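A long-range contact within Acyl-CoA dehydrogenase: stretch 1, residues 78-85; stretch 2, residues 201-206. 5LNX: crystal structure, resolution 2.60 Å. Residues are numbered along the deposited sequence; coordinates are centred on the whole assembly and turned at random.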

ATOM      1  N   SER D  78      15.475   5.189  22.373  1.00 22.88           N
ATOM      2  CA  SER D  78      14.487   4.414  23.152  1.00 24.29           C
ATOM      3  C   SER D  78      13.090   5.012  23.086  1.00 25.58           C
ATOM      4  O   SER D  78      12.836   6.100  23.594  1.00 34.49           O
ATOM      5  CB  SER D  78      14.877   4.323  24.612  1.00 25.03           C
ATOM      6  OG  SER D  78      13.890   3.655  25.386  1.00 25.15           O
ATOM      7  N   ALA D  79      12.195   4.289  22.445  1.00 23.45           N
ATOM      8  CA  ALA D  79      10.799   4.674  22.333  1.00 23.87           C
ATOM      9  C   ALA D  79      10.135   4.640  23.736  1.00 24.71           C
ATOM     10  O   ALA D  79       9.376   5.532  24.093  1.00 23.18           O
ATOM     11  CB  ALA D  79      10.106   3.731  21.354  1.00 21.98           C
ATOM     12  N   ALA D  80      10.447   3.604  24.513  1.00 25.40           N
ATOM     13  CA  ALA D  80       9.964   3.458  25.888  1.00 23.76           C
ATOM     14  C   ALA D  80      10.234   4.717  26.682  1.00 28.75           C
ATOM     15  O   ALA D  80       9.308   5.341  27.218  1.00 33.13           O
ATOM     16  CB  ALA D  80      10.620   2.265  26.570  1.00 22.08           C
ATOM     17  N   VAL D  81      11.503   5.078  26.799  1.00 31.14           N
ATOM     18  CA  VAL D  81      11.863   6.263  27.597  1.00 40.54           C
ATOM     19  C   VAL D  81      11.225   7.545  26.988  1.00 39.18           C
ATOM     20  O   VAL D  81      10.890   8.488  27.716  1.00 42.60           O
ATOM     21  CB  VAL D  81      13.386   6.363  27.984  1.00 44.67           C
ATOM     22  N   GLY D  82      10.985   7.523  25.676  1.00 32.84           N
ATOM     23  CA  GLY D  82      10.360   8.631  24.968  1.00 31.18           C
ATOM     24  C   GLY D  82       8.921   8.870  25.410  1.00 30.33           C
ATOM     25  O   GLY D  82       8.498   9.991  25.652  1.00 30.14           O
ATOM     26  N   VAL D  83       8.163   7.797  25.499  1.00 31.96           N
ATOM     27  CA  VAL D  83       6.780   7.900  25.934  1.00 33.15           C
ATOM     28  C   VAL D  83       6.654   8.249  27.404  1.00 36.03           C
ATOM     29  O   VAL D  83       5.713   8.942  27.782  1.00 32.99           O
ATOM     30  CB  VAL D  83       5.952   6.642  25.655  1.00 30.85           C
ATOM     31  CG1 VAL D  83       6.448   5.454  26.451  1.00 30.01           C
ATOM     32  CG2 VAL D  83       4.470   6.907  25.961  1.00 29.33           C
ATOM     33  N   ILE D  84       7.535   7.677  28.227  1.00 38.77           N
ATOM     34  CA  ILE D  84       7.539   7.960  29.670  1.00 36.52           C
ATOM     35  C   ILE D  84       7.717   9.443  29.865  1.00 35.61           C
ATOM     36  O   ILE D  84       7.009  10.075  30.642  1.00 40.94           O
ATOM     37  CB  ILE D  84       8.683   7.240  30.412  1.00 35.50           C
ATOM     38  CG1 ILE D  84       8.388   5.746  30.546  1.00 34.33           C
ATOM     39  CG2 ILE D  84       8.883   7.847  31.792  1.00 33.88           C
ATOM     40  CD1 ILE D  84       9.592   4.922  30.945  1.00 39.75           C
ATOM     41  N   LEU D  85       8.688   9.995  29.167  1.00 35.87           N
ATOM     42  CA  LEU D  85       8.888  11.439  29.192  1.00 41.14           C
ATOM     43  C   LEU D  85       7.669  12.191  28.644  1.00 37.64           C
ATOM     44  O   LEU D  85       7.245  13.209  29.195  1.00 41.98           O
ATOM     45  CB  LEU D  85      10.126  11.839  28.386  1.00 40.43           C
ATOM     46  CG  LEU D  85      10.429  13.342  28.377  1.00 41.55           C
ATOM     47  CD1 LEU D  85      10.410  13.929  29.773  1.00 39.62           C
ATOM     48  CD2 LEU D  85      11.773  13.616  27.719  1.00 46.26           C
ATOM     49  N   GLY D 201       5.688  -4.703  23.439  1.00 28.00           N
ATOM     50  CA  GLY D 201       6.861  -3.809  23.427  1.00 25.33           C
ATOM     51  C   GLY D 201       6.821  -2.660  24.429  1.00 28.48           C
ATOM     52  O   GLY D 201       6.268  -2.791  25.512  1.00 33.77           O
ATOM     53  N   LEU D 202       7.449  -1.538  24.088  1.00 29.86           N
ATOM     54  CA  LEU D 202       7.821  -0.521  25.084  1.00 29.90           C
ATOM     55  C   LEU D 202       8.245  -1.209  26.381  1.00 29.11           C
ATOM     56  O   LEU D 202       7.635  -1.028  27.448  1.00 26.57           O
ATOM     57  CB  LEU D 202       6.662   0.435  25.355  1.00 32.88           C
ATOM     58  CG  LEU D 202       6.148   1.261  24.170  1.00 36.17           C
ATOM     59  CD1 LEU D 202       5.186   2.326  24.658  1.00 37.09           C
ATOM     60  CD2 LEU D 202       7.268   1.925  23.374  1.00 33.86           C
ATOM     61  N   TYR D 203       9.263  -2.049  26.268  1.00 27.27           N
ATOM     62  CA  TYR D 203       9.870  -2.677  27.442  1.00 30.77           C
ATOM     63  C   TYR D 203      10.651  -1.560  28.198  1.00 31.44           C
ATOM     64  O   TYR D 203      11.064  -0.630  27.558  1.00 34.70           O
ATOM     65  CB  TYR D 203      10.874  -3.745  26.985  1.00 31.74           C
ATOM     66  CG  TYR D 203      10.307  -5.122  26.630  1.00 35.15           C
ATOM     67  CD1 TYR D 203       9.004  -5.284  26.182  1.00 38.71           C
ATOM     68  CD2 TYR D 203      11.101  -6.263  26.723  1.00 38.63           C
ATOM     69  CE1 TYR D 203       8.503  -6.537  25.863  1.00 41.34           C
ATOM     70  CE2 TYR D 203      10.613  -7.519  26.397  1.00 39.46           C
ATOM     71  CZ  TYR D 203       9.312  -7.652  25.964  1.00 40.93           C
ATOM     72  OH  TYR D 203       8.814  -8.900  25.639  1.00 42.19           O
ATOM     73  N   GLY D 204      10.811  -1.545  29.522  1.00 31.44           N
ATOM     74  CA  GLY D 204       9.752  -1.425  30.497  1.00 29.90           C
ATOM     75  C   GLY D 204       9.301   0.012  30.855  1.00 25.77           C
ATOM     76  O   GLY D 204       9.656   0.716  31.879  1.00 30.83           O
ATOM     77  N   SER D 205       8.462   0.465  29.971  1.00 23.64           N
ATOM     78  CA  SER D 205       7.527   1.514  30.337  1.00 25.19           C
ATOM     79  C   SER D 205       6.381   0.873  31.144  1.00 23.07           C
ATOM     80  O   SER D 205       5.526   0.221  30.572  1.00 24.53           O
ATOM     81  CB  SER D 205       6.986   2.238  29.117  1.00 23.33           C
ATOM     82  OG  SER D 205       5.910   3.073  29.515  1.00 26.13           O
ATOM     83  N   ASN D 206       6.421   0.972  32.466  1.00 22.84           N
ATOM     84  CA  ASN D 206       5.337   0.421  33.326  1.00 23.52           C
ATOM     85  C   ASN D 206       3.966   0.818  32.818  1.00 20.45           C
ATOM     86  O   ASN D 206       3.640   1.991  32.768  1.00 18.10           O
ATOM     87  CB  ASN D 206       5.475   0.943  34.763  1.00 25.49           C
ATOM     88  CG  ASN D 206       6.295   0.020  35.655  1.00 28.56           C
ATOM     89  OD1 ASN D 206       7.041  -0.833  35.183  1.00 28.33           O
ATOM     90  ND2 ASN D 206       6.205   0.240  36.959  1.00 33.30           N
TER

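The contact sets the first turns of a helix against a loop more than a hundred residues away in the chain, and no hydrogen bond crosses between them. The contact is one of packing: 263 Å² of surface is buried, both sides summed. The helix bonds its own backbone in sequence, and the loop has one internal backbone bond, from Ser205 N to Leu202 O.

Ser78 does not touch the loop, yet it starts the helix that does. It sits at the N-cap, and with chi1 in t Ser78 OG accepts from Val81 N at 3.1 Å, nearly in line at 172°. Capping settles one of the amide groups that the first turn leaves without a helical partner. From Ser78 O, which accepts from Gly82 N at 3.1 Å, the main-chain ladder takes over.

Ala79 makes the first apolar touch, its CB lying 3.9 Å from Leu202 CD2. Leu202 reaches the helix by its end rather than by its CA-to-CB direction, which runs sideways; chi1 in m and chi2 in t carry the two methyls to the helix. Leu202 CD2 also packs 3.8 Å from Ala80 N.

Ala80 marks the closest approach of the two backbones, with its CA 4.6 Å from the CA of Leu202. A small residue suits such a spacing: Ala80 CB already lies 3.1 Å from Tyr203 O, a tight van der Waals contact with a carbonyl. Tyr203 offers only backbone here, since its CA-to-CB bond points away. The loop turns tightly at this point, Ser205 N donating to Leu202 O at 3.0 Å, and Leu202 itself has positive phi (37°).

Val81 and Gly82 lie off the contact; the CA-to-CB bond of Val81 points away from the loop, and its CG1 and CG2 are not modelled. One turn on from Ala79, Val83 points toward the loop and returns to Leu202, with Val83 CG1 3.8 Å from Leu202 CD1. Leu202 thus spans a helical turn, CD2 against Ala79 and CD1 against Val83. Val83 CG1 also lies 3.9 Å from Ser205 OG.

Ile84 follows Ala80 by one turn, and Ile84 N donates to Ala80 O at 3.1 Å. Its CA-to-CB bond runs sideways, but the longer side chain comes nearer at its end: Ile84 CG1 is 3.8 Å from Ser205 OG, and Ile84 CD1 is 4.3 Å from Gly204 O. Ser205, pointing toward the helix, therefore meets aliphatic carbon from two successive residues. Leu85 stays out of reach. On the helix, alanines occupy the place where the backbones converge, and the longer Val83 and Ile84 follow a turn later; on the loop, Leu202 reaches across with its end.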